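Local coordinates for protein glutamate--tRNA ligase (Elizabethkingia anophelis, PDB 6B1Z) that probably attaches glutamate to its cognate tRNA in an ATP-dependent reaction, as a class I glutamyl-tRNA synthetase, at residues 254-259 / 337-342; 46-51 / 65-70; 261-266 / 274-279. One frame throughout, in Å; residues are numbered along the deposited sequence.

How the interactions relate
All three contacts lie in the class I catalytic domain. From the N terminus, interaction 2 comes first. It joins strand 45-48, paired in parallel with strand 13-16, to helix 62-73, and closes a short loop of 13 residues. It ends before the other two begin. Interaction 1 starts at the end of strand 252-256 and reaches forward to the loop before helix 348-361, closing a loop of 77 residues. Interaction 3 is nested inside that loop. It links the turn 261-266 to the end of helix 270-276, on both sides of the KLSKR signature. Interactions 1 and 3 adjoin in sequence, while interaction 2 touches neither.

Interaction 1: residues 254-259 / 337-342; sequences AHLSLI and NKVHKA. With EDO (1,2-ethanediol), chain R; EDO (1,2-ethanediol), chain T.
At the end of strand 252-256 in the Rossmann-type catalytic domain of a class I synthetase, Leu256 and Ser257 meet Val339 and Lys341. The latter two belong to the loop before helix 348-361. The strand pairs in parallel with strand 225-229, and the chain then runs on toward the KMSKS-type signature.

One direct hydrogen bond crosses the contact. Ser257 OG donates to Lys341 O over a short 2.5 Å. The donor approaches with a C=O...O angle of 148° and stands 26° off the carbonyl plane. Chi1 of Ser257 (-62°) sets OG opposite its own carbonyl carbon, and from there it reaches the loop. On the apolar side, Leu256 CD2 touches Val339 CG1 at 3.9 Å. Leu256 also rests on helix 26-41 through Arg30, Thr31 and Tyr34.

A 1,2-ethanediol, chain R, probably from the crystallisation liquor, bridges the same two segments. Its O1 accepts a bond from Ser257 N at 2.8 Å and donates to His340 O at 2.6 Å. Its O2 donates to Ala342 O. A second ethanediol, chain T, is bound by the 337-342 segment and takes no bond from 254-259. Its O2 takes the N-H of Lys341 and its O1 that of Ala342. Its C1 lies at the edge of the His340 imidazole, near the ring plane, 3.3 Å from His340 ND1.

Interaction 2: residues 46-51 / 65-70; sequences FILRIE and YIMEAL
Leu48 of strand 45-48 points at helix 62-73 and splits its two methyl groups between Ile66 and Met67. Its CG is anti to the backbone N (chi1 174°), which carries the fork out toward the helix. Leu48 CD1 meets Ile66 CG2 at 4.1 Å. Leu48 CD2 lies closer to Met67, 3.5 Å from Met67 SD. The leucine runs at a slant to both partners. Met67 is folded at chi2 and chi3, and it is the sulfur that presents itself to the leucine.

Ile66 uses both of its branches. While CG2 faces Leu48, Ile66 CD1 reaches Ile50 CD1 more loosely, at 4.4 Å.

The strand is the partner of strand 13-16 in the Rossmann-type core, and Leu48 also touches Phe16 there. Arg49, between the two apolar residues, does not face the helix. Its NE forms a salt bridge with Glu51 OE2 at 3.0 Å, and its NH1 pairs with Asp218.

All four touching residues are buried. Within these two segments the contact is apolar side-chain packing, the Met67 sulfur included, and no hydrogen bond between them sets the register.

Interaction 3: residues 261-266 / 274-279; sequences KPEGKG and DKFGFP
Pro262 and Phe278 meet across the KMSKS-type loop, whose signature reads KLSKR here and lies between the two segments. In class I synthetases this loop takes part in ATP binding and amino acid activation.

The main contact is apolar. Pro262 CG touches Phe278 CZ at 4.2 Å and lies equally near Phe278 CE2. It approaches the ring obliquely. Phe278 holds its CG between the backbone N and the carbonyl carbon (chi1 56°), and its ring then extends toward the proline. Leu268 touches both Pro262 and Phe278, and the ring of Phe346 meets that of Phe278 with the planes at about 40°.

A looser polar-aromatic approach lies nearby. Glu263 OE1 comes to 4.3 Å from Phe276 CE1. It is doubtful as a fixed feature, because Phe276 has two conformers and both residues touch crystal neighbours.

The hydrogen bonds and the salt bridge lie within the loop or go to its neighbours; none joins the two segments. Lys261 N bonds to Gly266 O at 3.2 Å and closes the turn 261-266. Gly264 and Gly266 both have positive phi in that turn. Lys261 NZ makes a salt bridge with Asp272 and a hydrogen bond to Lys267 O, while Arg345 NH1 holds the carbonyl oxygens of Lys261 and Gly264.

The turn follows strand 252-256 and precedes helix 270-276. Gly277, also with positive phi, ends that helix and turns the chain, after which Phe278 comes back against Pro262 and the side of the helix.

Interaction 1: residues 254-259 / 337-342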
loop_
_atom_site.group_PDB
_atom_site.type_symbol
_atom_site.label_atom_id
_atom_site.label_comp_id
_atom_site.label_asym_id
_atom_site.label_seq_id
_atom_site.Cartn_x
_atom_site.Cartn_y
_atom_site.Cartn_z
ATOM N N ALA A 254 13.913 -6.109 -13.094
ATOM C CA ALA A 254 14.291 -5.702 -11.741
ATOM C C ALA A 254 13.315 -6.346 -10.772
ATOM O O ALA A 254 12.113 -6.074 -10.845
ATOM C CB ALA A 254 14.265 -4.176 -11.593
ATOM N N HIS A 255 13.816 -7.188 -9.871
ATOM C CA HIS A 255 12.969 -7.934 -8.946
ATOM C C HIS A 255 13.114 -7.362 -7.543
ATOM O O HIS A 255 14.208 -7.375 -6.966
ATOM C CB HIS A 255 13.306 -9.422 -8.982
ATOM C CG HIS A 255 12.766 -10.112 -10.192
ATOM N ND1 HIS A 255 13.419 -10.097 -11.411
ATOM C CD2 HIS A 255 11.630 -10.828 -10.383
ATOM C CE1 HIS A 255 12.708 -10.778 -12.295
ATOM N NE2 HIS A 255 11.615 -11.228 -11.698
ATOM N N LEU A 256 12.003 -6.863 -7.005
ATOM C CA LEU A 256 11.968 -6.216 -5.701
ATOM C C LEU A 256 11.736 -7.238 -4.593
ATOM O O LEU A 256 10.801 -8.042 -4.660
ATOM C CB LEU A 256 10.859 -5.163 -5.696
ATOM C CG LEU A 256 10.935 -4.143 -6.836
ATOM C CD1 LEU A 256 9.634 -3.340 -6.919
ATOM C CD2 LEU A 256 12.123 -3.198 -6.622
ATOM N N SER A 257 12.575 -7.195 -3.567
ATOM C CA SER A 257 12.458 -8.150 -2.471
ATOM C C SER A 257 11.189 -7.886 -1.665
ATOM O O SER A 257 10.770 -6.739 -1.496
ATOM C CB SER A 257 13.697 -8.070 -1.577
ATOM O OG SER A 257 14.855 -8.416 -2.336
ATOM N N LEU A 258 10.570 -8.962 -1.175
ATOM C CA LEU A 258 9.327 -8.827 -0.420
ATOM C C LEU A 258 9.539 -7.981 0.831
ATOM O O LEU A 258 10.586 -8.049 1.479
ATOM C CB LEU A 258 8.799 -10.214 -0.033
ATOM C CG LEU A 258 8.431 -11.103 -1.227
ATOM C CD1 LEU A 258 8.033 -12.498 -0.755
ATOM C CD2 LEU A 258 7.322 -10.479 -2.052
ATOM N N ILE A 259 8.532 -7.168 1.151
ATOM C CA ILE A 259 8.537 -6.376 2.375
ATOM C C ILE A 259 8.475 -7.315 3.569
ATOM O O ILE A 259 7.686 -8.267 3.592
ATOM C CB ILE A 259 7.364 -5.389 2.364
ATOM C CG1 ILE A 259 7.501 -4.422 1.180
ATOM C CG2 ILE A 259 7.275 -4.645 3.702
ATOM C CD1 ILE A 259 6.260 -3.602 0.878
ATOM N N ASN A 337 18.957 1.627 -9.681
ATOM C CA ASN A 337 20.182 0.939 -9.286
ATOM C C ASN A 337 20.524 1.158 -7.819
ATOM O O ASN A 337 21.452 0.512 -7.320
ATOM C CB ASN A 337 21.358 1.385 -10.170
ATOM C CG ASN A 337 21.157 1.044 -11.639
ATOM O OD1 ASN A 337 20.765 -0.073 -11.995
ATOM N ND2 ASN A 337 21.423 2.013 -12.506
ATOM N N LYS A 338 19.809 2.050 -7.127
ATOM C CA LYS A 338 19.988 2.319 -5.707
ATOM C C LYS A 338 18.958 1.620 -4.826
ATOM O O LYS A 338 19.020 1.752 -3.601
ATOM C CB LYS A 338 19.934 3.831 -5.444
ATOM N N VAL A 339 18.000 0.904 -5.413
ATOM C CA VAL A 339 17.055 0.123 -4.624
ATOM C C VAL A 339 17.773 -1.090 -4.043
ATOM O O VAL A 339 18.511 -1.787 -4.752
ATOM C CB VAL A 339 15.861 -0.289 -5.497
ATOM C CG1 VAL A 339 14.906 -1.216 -4.738
ATOM C CG2 VAL A 339 15.111 0.961 -5.969
ATOM N N HIS A 340 17.557 -1.350 -2.751
ATOM C CA HIS A 340 18.299 -2.394 -2.055
ATOM C C HIS A 340 17.840 -3.785 -2.475
ATOM O O HIS A 340 16.656 -4.020 -2.730
ATOM C CB HIS A 340 18.141 -2.249 -0.542
ATOM C CG HIS A 340 18.644 -0.948 -0.001
ATOM N ND1 HIS A 340 19.955 -0.543 -0.135
ATOM C CD2 HIS A 340 18.013 0.034 0.685
ATOM C CE1 HIS A 340 20.108 0.636 0.440
ATOM N NE2 HIS A 340 18.946 1.009 0.945
ATOM N N LYS A 341 18.807 -4.705 -2.560
ATOM C CA LYS A 341 18.504 -6.121 -2.728
ATOM C C LYS A 341 17.936 -6.731 -1.450
ATOM O O LYS A 341 17.098 -7.635 -1.512
ATOM C CB LYS A 341 19.778 -6.860 -3.151
ATOM C CG LYS A 341 19.629 -8.346 -3.407
ATOM C CD LYS A 341 20.961 -8.939 -3.879
ATOM C CE LYS A 341 20.819 -10.405 -4.276
ATOM N NZ LYS A 341 22.114 -10.998 -4.706
ATOM N N ALA A 342 18.369 -6.245 -0.292
ATOM C CA ALA A 342 17.863 -6.771 0.970
ATOM C C ALA A 342 16.410 -6.356 1.182
ATOM O O ALA A 342 15.999 -5.257 0.801
ATOM C CB ALA A 342 18.723 -6.279 2.133
HETATM C C1 EDO R . 13.246 -4.029 -2.795
HETATM O O1 EDO R . 14.237 -4.957 -3.269
HETATM C C2 EDO R . 13.776 -3.350 -1.538
HETATM O O2 EDO R . 13.841 -4.339 -0.500
HETATM C C1 EDO T . 21.473 -3.467 -0.515
HETATM O O1 EDO T . 20.915 -4.690 -0.010
HETATM C C2 EDO T . 22.266 -3.711 -1.793
HETATM O O2 EDO T . 21.389 -4.030 -2.881
#

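Interaction 2: residues 46-51 / 65-70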
loop_
_atom_site.group_PDB
_atom_site.type_symbol
_atom_site.label_atom_id
_atom_site.label_comp_id
_atom_site.label_asym_id
_atom_site.label_seq_id
_atom_site.Cartn_x
_atom_site.Cartn_y
_atom_site.Cartn_z
ATOM N N PHE A 46 4.260 5.136 -18.532
ATOM C CA PHE A 46 3.776 4.258 -17.471
ATOM C C PHE A 46 2.455 3.651 -17.936
ATOM O O PHE A 46 1.476 4.377 -18.138
ATOM C CB PHE A 46 3.635 5.063 -16.170
ATOM C CG PHE A 46 2.968 4.334 -15.023
ATOM C CD1 PHE A 46 3.430 3.109 -14.585
ATOM C CD2 PHE A 46 1.929 4.948 -14.319
ATOM C CE1 PHE A 46 2.827 2.460 -13.502
ATOM C CE2 PHE A 46 1.327 4.302 -13.237
ATOM C CZ PHE A 46 1.785 3.067 -12.830
ATOM N N ILE A 47 2.442 2.336 -18.130
ATOM C CA ILE A 47 1.319 1.600 -18.703
ATOM C C ILE A 47 0.644 0.805 -17.595
ATOM O O ILE A 47 1.321 0.210 -16.749
ATOM C CB ILE A 47 1.801 0.654 -19.831
ATOM C CG1 ILE A 47 2.145 1.421 -21.112
ATOM C CG2 ILE A 47 0.749 -0.425 -20.160
ATOM C CD1 ILE A 47 3.437 2.181 -21.102
ATOM N N LEU A 48 -0.690 0.787 -17.590
ATOM C CA LEU A 48 -1.451 -0.132 -16.744
ATOM C C LEU A 48 -2.060 -1.205 -17.632
ATOM O O LEU A 48 -2.835 -0.891 -18.548
ATOM C CB LEU A 48 -2.555 0.605 -15.973
ATOM C CG LEU A 48 -3.501 -0.305 -15.178
ATOM C CD1 LEU A 48 -2.780 -0.999 -14.010
ATOM C CD2 LEU A 48 -4.663 0.539 -14.640
ATOM N N ARG A 49 -1.691 -2.463 -17.389
ATOM C CA ARG A 49 -2.236 -3.598 -18.117
ATOM C C ARG A 49 -2.966 -4.492 -17.127
ATOM O O ARG A 49 -2.382 -4.938 -16.129
ATOM C CB ARG A 49 -1.136 -4.366 -18.860
ATOM C CG ARG A 49 -1.694 -5.463 -19.764
ATOM C CD ARG A 49 -0.626 -6.096 -20.659
ATOM N NE ARG A 49 0.329 -6.885 -19.872
ATOM C CZ ARG A 49 1.652 -6.788 -19.960
ATOM N NH1 ARG A 49 2.222 -5.941 -20.808
ATOM N NH2 ARG A 49 2.412 -7.571 -19.215
ATOM N N ILE A 50 -4.244 -4.730 -17.380
ATOM C CA ILE A 50 -5.078 -5.512 -16.476
ATOM C C ILE A 50 -4.924 -6.989 -16.819
ATOM O O ILE A 50 -5.153 -7.418 -17.958
ATOM C CB ILE A 50 -6.545 -5.061 -16.544
ATOM C CG1 ILE A 50 -6.669 -3.610 -16.070
ATOM C CG2 ILE A 50 -7.440 -6.014 -15.727
ATOM C CD1 ILE A 50 -6.183 -3.348 -14.654
ATOM N N GLU A 51 -4.508 -7.769 -15.825
ATOM C CA GLU A 51 -4.196 -9.177 -16.020
ATOM C C GLU A 51 -5.416 -10.015 -15.657
ATOM O O GLU A 51 -5.472 -10.665 -14.612
ATOM C CB GLU A 51 -2.993 -9.551 -15.173
ATOM C CG GLU A 51 -1.868 -8.572 -15.324
ATOM C CD GLU A 51 -0.987 -8.922 -16.486
ATOM O OE1 GLU A 51 -0.422 -10.037 -16.434
ATOM O OE2 GLU A 51 -0.894 -8.116 -17.446
ATOM N N TYR A 65 -10.935 -0.347 -8.290
ATOM C CA TYR A 65 -10.118 -0.149 -7.090
ATOM C C TYR A 65 -8.702 0.311 -7.442
ATOM O O TYR A 65 -8.161 1.243 -6.829
ATOM C CB TYR A 65 -10.079 -1.451 -6.276
ATOM C CG TYR A 65 -9.357 -1.337 -4.947
ATOM C CD1 TYR A 65 -7.958 -1.311 -4.888
ATOM C CD2 TYR A 65 -10.073 -1.270 -3.764
ATOM C CE1 TYR A 65 -7.303 -1.191 -3.683
ATOM C CE2 TYR A 65 -9.423 -1.158 -2.545
ATOM C CZ TYR A 65 -8.043 -1.120 -2.519
ATOM O OH TYR A 65 -7.392 -1.014 -1.312
ATOM N N ILE A 66 -8.064 -0.371 -8.396
ATOM C CA ILE A 66 -6.706 -0.024 -8.790
ATOM C C ILE A 66 -6.642 1.412 -9.291
ATOM O O ILE A 66 -5.774 2.189 -8.876
ATOM C CB ILE A 66 -6.201 -1.010 -9.858
ATOM C CG1 ILE A 66 -6.028 -2.398 -9.243
ATOM C CG2 ILE A 66 -4.902 -0.492 -10.480
ATOM C CD1 ILE A 66 -6.084 -3.526 -10.296
ATOM N N MET A 67 -7.557 1.782 -10.200
ATOM C CA MET A 67 -7.553 3.144 -10.727
ATOM C C MET A 67 -7.788 4.167 -9.619
ATOM O O MET A 67 -7.100 5.198 -9.566
ATOM C CB MET A 67 -8.596 3.289 -11.842
ATOM C CG MET A 67 -8.181 2.643 -13.162
ATOM S SD MET A 67 -6.637 3.307 -13.814
ATOM C CE MET A 67 -7.080 5.027 -14.102
ATOM N N GLU A 68 -8.732 3.891 -8.709
ATOM C CA GLU A 68 -9.007 4.826 -7.618
ATOM C C GLU A 68 -7.793 4.980 -6.707
ATOM O O GLU A 68 -7.488 6.084 -6.247
ATOM C CB GLU A 68 -10.234 4.376 -6.823
ATOM C CG GLU A 68 -10.678 5.376 -5.753
ATOM C CD GLU A 68 -11.961 4.961 -5.041
ATOM O OE1 GLU A 68 -12.666 4.054 -5.540
ATOM O OE2 GLU A 68 -12.268 5.547 -3.980
ATOM N N ALA A 69 -7.068 3.888 -6.460
ATOM C CA ALA A 69 -5.899 3.982 -5.584
ATOM C C ALA A 69 -4.773 4.751 -6.251
ATOM O O ALA A 69 -4.123 5.588 -5.612
ATOM C CB ALA A 69 -5.429 2.584 -5.188
ATOM N N LEU A 70 -4.522 4.476 -7.533
ATOM C CA LEU A 70 -3.502 5.224 -8.256
ATOM C C LEU A 70 -3.863 6.702 -8.341
ATOM O O LEU A 70 -2.985 7.563 -8.210
ATOM C CB LEU A 70 -3.314 4.636 -9.657
ATOM C CG LEU A 70 -2.792 3.206 -9.752
ATOM C CD1 LEU A 70 -2.773 2.790 -11.218
ATOM C CD2 LEU A 70 -1.395 3.121 -9.132
#

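Interaction 3: residues 261-266 / 274-279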
loop_
_atom_site.group_PDB
_atom_site.type_symbol
_atom_site.label_atom_id
_atom_site.label_comp_id
_atom_site.label_asym_id
_atom_site.label_seq_id
_atom_site.Cartn_x
_atom_site.Cartn_y
_atom_site.Cartn_z
ATOM N N LYS A 261 8.229 -8.489 7.730
ATOM C CA LYS A 261 7.389 -8.237 8.893
ATOM C C LYS A 261 8.012 -7.163 9.783
ATOM O O LYS A 261 9.234 -6.976 9.793
ATOM C CB LYS A 261 7.210 -9.516 9.710
ATOM C CG LYS A 261 6.304 -10.533 9.075
ATOM C CD LYS A 261 5.998 -11.657 10.058
ATOM C CE LYS A 261 5.195 -12.757 9.399
ATOM N NZ LYS A 261 3.945 -12.227 8.786
ATOM N N PRO A 262 7.196 -6.454 10.567
ATOM C CA PRO A 262 7.774 -5.445 11.469
ATOM C C PRO A 262 8.739 -6.039 12.476
ATOM O O PRO A 262 9.743 -5.404 12.823
ATOM C CB PRO A 262 6.541 -4.841 12.157
ATOM C CG PRO A 262 5.398 -5.144 11.257
ATOM C CD PRO A 262 5.723 -6.465 10.609
ATOM N N GLU A 263 8.458 -7.241 12.957
ATOM C CA GLU A 263 9.300 -7.893 13.949
ATOM C C GLU A 263 9.303 -9.386 13.674
ATOM O O GLU A 263 8.292 -9.949 13.240
ATOM C CB GLU A 263 8.817 -7.589 15.386
ATOM C CG GLU A 263 9.067 -6.131 15.812
ATOM C CD GLU A 263 8.301 -5.708 17.061
ATOM O OE1 GLU A 263 7.639 -6.565 17.681
ATOM O OE2 GLU A 263 8.364 -4.508 17.414
ATOM N N GLY A 264 10.448 -10.018 13.911
ATOM C CA GLY A 264 10.580 -11.435 13.674
ATOM C C GLY A 264 10.917 -11.767 12.232
ATOM O O GLY A 264 11.145 -10.897 11.381
ATOM N N LYS A 265 10.947 -13.071 11.964
ATOM C CA LYS A 265 11.213 -13.590 10.632
ATOM C C LYS A 265 9.934 -13.615 9.794
ATOM O O LYS A 265 8.816 -13.604 10.318
ATOM C CB LYS A 265 11.811 -14.997 10.719
ATOM N N GLY A 266 10.109 -13.632 8.478
ATOM C CA GLY A 266 9.006 -13.775 7.545
ATOM C C GLY A 266 8.670 -12.470 6.836
ATOM O O GLY A 266 9.267 -11.419 7.071
ATOM N N ASP A 274 -3.517 -7.096 11.300
ATOM C CA ASP A 274 -4.566 -7.439 12.258
ATOM C C ASP A 274 -4.010 -7.626 13.663
ATOM O O ASP A 274 -4.732 -7.409 14.641
ATOM C CB ASP A 274 -5.308 -8.704 11.817
ATOM C CG ASP A 274 -6.172 -8.474 10.592
ATOM O OD1 ASP A 274 -6.592 -7.316 10.372
ATOM O OD2 ASP A 274 -6.430 -9.447 9.850
ATOM N N LYS A 275 -2.743 -8.022 13.790
ATOM C CA LYS A 275 -2.147 -8.214 15.107
ATOM C C LYS A 275 -1.543 -6.942 15.692
ATOM O O LYS A 275 -1.429 -6.837 16.919
ATOM C CB LYS A 275 -1.070 -9.304 15.051
ATOM N N PHE A 276 -1.179 -5.968 14.857
ATOM C CA PHE A 276 -0.520 -4.768 15.351
ATOM C C PHE A 276 -1.335 -3.496 15.184
ATOM O O PHE A 276 -0.964 -2.473 15.770
ATOM C CB PHE A 276 0.845 -4.591 14.670
ATOM C CG PHE A 276 1.872 -5.594 15.111
ATOM C CD1 PHE A 276 2.535 -5.436 16.316
ATOM C CD2 PHE A 276 2.167 -6.697 14.328
ATOM C CE1 PHE A 276 3.477 -6.357 16.729
ATOM C CE2 PHE A 276 3.111 -7.620 14.735
ATOM C CZ PHE A 276 3.766 -7.451 15.937
ATOM N N GLY A 277 -2.436 -3.531 14.436
ATOM C CA GLY A 277 -3.288 -2.364 14.297
ATOM C C GLY A 277 -2.861 -1.334 13.267
ATOM O O GLY A 277 -2.838 -0.135 13.557
ATOM N N PHE A 278 -2.514 -1.769 12.065
ATOM C CA PHE A 278 -2.308 -0.851 10.959
ATOM C C PHE A 278 -2.982 -1.433 9.725
ATOM O O PHE A 278 -3.207 -2.647 9.643
ATOM C CB PHE A 278 -0.819 -0.559 10.688
ATOM C CG PHE A 278 0.023 -1.784 10.429
ATOM C CD1 PHE A 278 0.095 -2.343 9.157
ATOM C CD2 PHE A 278 0.786 -2.342 11.443
ATOM C CE1 PHE A 278 0.880 -3.463 8.918
ATOM C CE2 PHE A 278 1.575 -3.457 11.211
ATOM C CZ PHE A 278 1.621 -4.019 9.942
ATOM N N PRO A 279 -3.346 -0.591 8.767
ATOM C CA PRO A 279 -4.037 -1.087 7.578
ATOM C C PRO A 279 -3.065 -1.775 6.633
ATOM O O PRO A 279 -1.841 -1.631 6.719
ATOM C CB PRO A 279 -4.639 0.179 6.953
ATOM C CG PRO A 279 -3.818 1.298 7.466
ATOM C CD PRO A 279 -3.239 0.880 8.787
#